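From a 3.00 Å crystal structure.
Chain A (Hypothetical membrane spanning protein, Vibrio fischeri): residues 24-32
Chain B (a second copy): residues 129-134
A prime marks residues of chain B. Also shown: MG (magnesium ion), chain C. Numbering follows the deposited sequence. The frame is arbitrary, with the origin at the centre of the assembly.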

# COMPACT_ATOMS: atom_id res chain seq x y z
N VAL A 24 7.88 9.15 -13.88
CA VAL A 24 8.67 8.75 -15.04
C VAL A 24 9.56 9.91 -15.48
O VAL A 24 9.07 10.95 -15.91
N VAL A 25 10.88 9.71 -15.39
CA VAL A 25 11.82 10.81 -15.58
C VAL A 25 12.83 10.57 -16.71
O VAL A 25 13.45 9.51 -16.81
N ASP A 26 12.98 11.59 -17.55
CA ASP A 26 13.93 11.62 -18.66
C ASP A 26 15.37 11.76 -18.18
O ASP A 26 15.70 12.72 -17.48
N LEU A 27 16.22 10.81 -18.55
CA LEU A 27 17.63 10.87 -18.17
C LEU A 27 18.56 11.01 -19.38
O LEU A 27 19.78 10.85 -19.25
N SER A 28 17.99 11.31 -20.54
CA SER A 28 18.76 11.44 -21.77
C SER A 28 19.83 12.51 -21.65
O SER A 28 19.69 13.44 -20.85
N GLY A 29 20.88 12.38 -22.45
CA GLY A 29 22.03 13.26 -22.36
C GLY A 29 21.72 14.74 -22.50
O GLY A 29 22.49 15.58 -22.05
N SER A 30 20.58 15.06 -23.12
CA SER A 30 20.16 16.44 -23.30
C SER A 30 19.74 17.09 -21.98
O SER A 30 19.60 18.32 -21.89
N MSE A 31 19.56 16.27 -20.95
CA MSE A 31 19.19 16.74 -19.62
C MSE A 31 20.35 17.42 -18.91
O MSE A 31 20.17 18.00 -17.84
N ALA A 32 21.54 17.35 -19.49
CA ALA A 32 22.73 17.95 -18.89
C ALA A 32 22.84 19.43 -19.25
O ALA A 32 23.69 20.15 -18.73
N LEU B 129 4.91 12.32 -16.22
CA LEU B 129 5.94 12.12 -17.23
C LEU B 129 6.68 13.42 -17.54
O LEU B 129 6.06 14.42 -17.90
N LEU B 130 8.00 13.39 -17.39
CA LEU B 130 8.83 14.56 -17.61
C LEU B 130 9.84 14.31 -18.72
O LEU B 130 10.54 13.30 -18.70
N SER B 131 9.91 15.22 -19.69
CA SER B 131 10.78 15.01 -20.84
C SER B 131 11.28 16.31 -21.45
O SER B 131 10.59 17.32 -21.42
N ASP B 132 12.50 16.27 -22.00
CA ASP B 132 13.09 17.43 -22.65
C ASP B 132 13.05 17.30 -24.17
O ASP B 132 13.44 18.22 -24.90
N GLY B 133 12.55 16.17 -24.66
CA GLY B 133 12.56 15.92 -26.09
C GLY B 133 11.48 14.99 -26.58
O GLY B 133 10.62 14.55 -25.82
N ALA B 134 11.52 14.71 -27.88
CA ALA B 134 10.56 13.83 -28.51
C ALA B 134 10.94 12.37 -28.28
O ALA B 134 12.03 12.08 -27.79

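Strand 24-26 of chain A and strand 129-131 of chain B lie side by side and parallel, their axes 5.0 Å apart at closest approach. The backbone register is set by Leu130′, whose N donates to Val24 O (3.0 Å) and whose O accepts a weak hydrogen bond from Asp26 N (3.2 Å). This pairing places Val24 beside Leu129′ on one face of the sheet and Val25 beside Leu130′ on the other.

The apolar side chains follow that alternation. Val24 is in the t rotamer, and its CG1 meets CD1 of Leu129′ at 3.7 Å. Leu129′ also has chi1 t, with chi2 near 83° (p); although its CA-to-CB bond points to the sheet face, the end of the side chain comes nearer to the neighbouring strand, which brings CD1 within reach of the valine. On the opposite face, Val25 (t) and Leu130′ (t, p) repeat the arrangement more loosely, with Val25 CG1 and Leu130′ CD2 4.4 Å apart. All four residues are buried.

At the C-terminal ends of the strands the contact becomes polar, and Asp26 is central to it. Its CA-to-CB bond points toward chain B, and with chi1 at -164° (t) and chi2 at -34° its two carboxylate oxygens serve different partners. Asp26 OD1 stays within its own chain, accepting hydrogen bonds from Ser28 N (2.8 Å) and Ser28 OG (2.9 Å), and so ties the turn after the strand back to the aspartate. Asp26 OD2 faces chain B, where it receives a weak hydrogen bond from Asp132′ N (3.4 Å) and lies 3.0 Å from Ser131′ OG. The t rotamer of Ser131′ (chi1 -174°) also leaves Ser131′ OG 3.0 Å from Gly133′ O, so its one proton has two acceptors within reach.

Asp132′ points toward chain A and adopts the p rotamer (chi1 63°), with chi2 close to zero. This conformation carries the carboxylate to the 3-10 segment 29-32, where Asp132′ OD2 accepts a short hydrogen bond from Ser30 OG (2.7 Å). Asp132′ OD2 also comes 3.1 Å from Met31 N, but the angle is poor for a hydrogen bond, and that amide instead donates to Ser28 O (2.8 Å). The other oxygen, Asp132′ OD1, is 3.2 Å from Asp26 OD2, a close approach of two like-charged groups.

Met31, present as selenomethionine, has its CA-to-CB bond sideways to chain B. Its three torsions are all m, and its CG packs 3.3 Å from Asp132′ OD2, so the start of the side chain lies against the carboxylate.

A bound magnesium ion is held by two serines. Ser28 and Ser30 are both p, at 74° and 43°, and both point toward chain B; Ser28 OG and Ser30 OG bind MG at 2.5 and 2.2 Å, respectively. Ser28 OG and Ser30 OG are 2.7 Å apart; both bind the metal, and the pair is not a hydrogen bond. Ser30 OG thus joins the metal to Asp132′ OD2 through one hydroxyl.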

# COMPACT_ATOMS: atom_id res chain seq x y z
CB VAL A 24 7.77 8.31 -16.21
CG1 VAL A 24 8.62 7.78 -17.35
CG2 VAL A 24 6.78 7.26 -15.75
CB VAL A 25 12.59 11.09 -14.27
CG1 VAL A 25 13.81 11.96 -14.52
CG2 VAL A 25 11.66 11.76 -13.26
CB ASP A 26 13.57 12.77 -19.60
CG ASP A 26 14.24 12.66 -20.96
OD1 ASP A 26 15.37 12.16 -21.05
OD2 ASP A 26 13.61 13.10 -21.94
CB LEU A 27 18.02 9.63 -17.36
CG LEU A 27 17.68 9.61 -15.87
CD1 LEU A 27 18.42 8.48 -15.18
CD2 LEU A 27 18.00 10.95 -15.22
CB SER A 28 17.85 11.75 -22.96
OG SER A 28 17.41 13.10 -22.93
CB SER A 30 19.01 16.52 -24.31
OG SER A 30 18.04 15.50 -24.10
CB MSE A 31 18.67 15.59 -18.76
CG MSE A 31 17.32 15.04 -19.18
SE MSE A 31 15.85 16.25 -18.76
CE MSE A 31 16.08 16.35 -16.82
CB ALA A 32 23.98 17.20 -19.31
CB LEU B 129 5.33 11.55 -18.51
CG LEU B 129 6.25 11.46 -19.73
CD1 LEU B 129 7.11 10.20 -19.68
CD2 LEU B 129 5.42 11.51 -21.00
CB LEU B 130 9.54 14.95 -16.32
CG LEU B 130 10.65 15.98 -16.40
CD1 LEU B 130 10.11 17.40 -16.29
CD2 LEU B 130 11.65 15.69 -15.32
CB SER B 131 10.06 14.17 -21.90
OG SER B 131 10.94 13.85 -22.96
CB ASP B 132 14.54 17.65 -22.17
CG ASP B 132 15.48 16.50 -22.53
OD1 ASP B 132 15.07 15.58 -23.27
OD2 ASP B 132 16.65 16.52 -22.08
CB ALA B 134 10.46 14.12 -30.00
MG MG C . 16.77 14.10 -25.19